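PDB 1UFB: TT1696 protein from Thermus thermophilus, which is of unknown function but belongs to the helical HEPN-domain family and may bind DNA. Local coordinates for the interface of chains A and B. Numbering follows the deposited sequence. Chains: chain A/B, TT1696 protein.

The interface of chains A and B. Residues chain A 17, 29, 32-33; chain B 17, 29, 32-33.
With CG anti to the backbone N (chi1 180°), A:His17 extends its imidazole from helix 4-24 to meet B:His17, which has the same torsion and comes from the opposite direction. The two imidazole nitrogens NE2 of A:His17 and B:His17 face each other at 2.7 Å in a bent hydrogen bond, 146° at the hydrogen. One nitrogen must give the proton and the other accept it; the coordinates do not show which is the donor, though histidine suits the place because it can do either. The two imidazole planes meet edge-to-face, and each ring has the other chain's indole against one face. B:Trp29, reaching in from helix 27-48, lies almost parallel to A:His17, its five-membered ring 3.9 Å from the imidazole centroid to centroid and the planes 9° apart. Its CG sits over the middle of the imidazole, and CD2 of B:Trp29 is 3.4 Å from CD2 of A:His17. A:Trp29 covers B:His17 in the twin stack. Tryptophan fits here because one indole is broad enough to serve two neighbours: it stacks on histidine mainly through its five-membered ring and the fused edge, while CZ3 and CH2 reach phenylalanine. CH2 of B:Trp29 lies 3.5 Å from CE2 of A:Phe32, CZ3 of B:Trp29 meets that phenyl ring at its edge, and CH2 is 3.9 Å from CA of A:Ala33, whose small methyl lets the indole come close to the helix. Across the two-fold axis, CZ3 of A:Trp29 and CZ3 of B:Trp29 approach to 3.8 Å, and CE2 of A:Phe32 and CE2 of B:Phe32 to 3.7 Å. An alanine in place of B:Trp29 would probably strip A:His17 of its stacking partner, leaving its imidazole freer to turn away from B:His17, and open a gap beside A:Phe32. The patch thus joins the two chains through a symmetric aromatic cluster with a polar histidine pair, and may hold together a dimer, although the crystal alone does not prove one in solution.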
# COMPACT_ATOMS: atom_id res chain seq x y z
N HIS A 17 -3.50 -8.80 7.40
CA HIS A 17 -4.33 -7.82 6.68
C HIS A 17 -4.71 -8.43 5.28
O HIS A 17 -5.83 -8.18 4.79
CB HIS A 17 -3.61 -6.47 6.40
CG HIS A 17 -4.49 -5.50 5.66
ND1 HIS A 17 -5.62 -4.94 6.23
CD2 HIS A 17 -4.43 -5.02 4.40
CE1 HIS A 17 -6.20 -4.13 5.35
NE2 HIS A 17 -5.50 -4.16 4.24
N TRP A 29 -6.07 -5.59 -3.33
CA TRP A 29 -5.44 -5.12 -2.07
C TRP A 29 -4.82 -6.28 -1.32
O TRP A 29 -3.80 -6.10 -0.66
CB TRP A 29 -6.49 -4.39 -1.17
CG TRP A 29 -6.54 -2.92 -1.54
CD1 TRP A 29 -7.43 -2.31 -2.38
CD2 TRP A 29 -5.63 -1.90 -1.10
NE1 TRP A 29 -7.14 -0.95 -2.48
CE2 TRP A 29 -6.03 -0.67 -1.70
CE3 TRP A 29 -4.53 -1.90 -0.24
CZ2 TRP A 29 -5.36 0.56 -1.47
CZ3 TRP A 29 -3.86 -0.66 -0.00
CH2 TRP A 29 -4.28 0.54 -0.63
N PHE A 32 -1.51 -6.93 -2.87
CA PHE A 32 -0.53 -5.91 -2.47
C PHE A 32 -0.04 -6.20 -1.03
O PHE A 32 1.17 -6.22 -0.75
CB PHE A 32 -1.20 -4.53 -2.56
CG PHE A 32 -0.33 -3.42 -2.02
CD1 PHE A 32 0.76 -3.00 -2.78
CD2 PHE A 32 -0.59 -2.83 -0.78
CE1 PHE A 32 1.60 -1.99 -2.31
CE2 PHE A 32 0.26 -1.78 -0.27
CZ PHE A 32 1.35 -1.38 -1.06
N ALA A 33 -0.98 -6.49 -0.13
CA ALA A 33 -0.63 -6.76 1.24
C ALA A 33 0.25 -8.00 1.31
O ALA A 33 1.13 -8.05 2.12
CB ALA A 33 -1.93 -6.88 2.16
N HIS B 17 -11.82 0.06 0.62
CA HIS B 17 -10.87 -0.84 1.30
C HIS B 17 -10.49 -0.22 2.67
O HIS B 17 -10.27 -0.92 3.70
CB HIS B 17 -9.59 -1.05 0.47
CG HIS B 17 -8.63 -2.00 1.15
ND1 HIS B 17 -8.99 -3.29 1.45
CD2 HIS B 17 -7.39 -1.80 1.68
CE1 HIS B 17 -8.02 -3.86 2.15
NE2 HIS B 17 -7.04 -2.98 2.30
N TRP B 29 -3.49 0.29 8.09
CA TRP B 29 -3.85 -0.01 6.70
C TRP B 29 -5.02 0.84 6.24
O TRP B 29 -5.07 1.29 5.08
CB TRP B 29 -4.15 -1.52 6.55
CG TRP B 29 -2.87 -2.32 6.28
CD1 TRP B 29 -2.11 -3.06 7.19
CD2 TRP B 29 -2.25 -2.48 5.00
NE1 TRP B 29 -1.07 -3.66 6.52
CE2 TRP B 29 -1.13 -3.32 5.19
CE3 TRP B 29 -2.54 -1.99 3.72
CZ2 TRP B 29 -0.26 -3.70 4.11
CZ3 TRP B 29 -1.69 -2.37 2.63
CH2 TRP B 29 -0.56 -3.22 2.85
N PHE B 32 -3.44 4.25 5.45
CA PHE B 32 -2.74 4.14 4.16
C PHE B 32 -3.74 4.13 2.98
O PHE B 32 -3.54 4.81 1.99
CB PHE B 32 -1.94 2.86 4.08
CG PHE B 32 -1.31 2.64 2.74
CD1 PHE B 32 -0.21 3.45 2.31
CD2 PHE B 32 -1.80 1.65 1.90
CE1 PHE B 32 0.40 3.25 1.06
CE2 PHE B 32 -1.20 1.44 0.64
CZ PHE B 32 -0.08 2.27 0.23
N ALA B 33 -4.79 3.30 3.06
CA ALA B 33 -5.74 3.23 1.92
C ALA B 33 -6.44 4.57 1.70
O ALA B 33 -6.81 4.91 0.59
CB ALA B 33 -6.80 2.11 2.17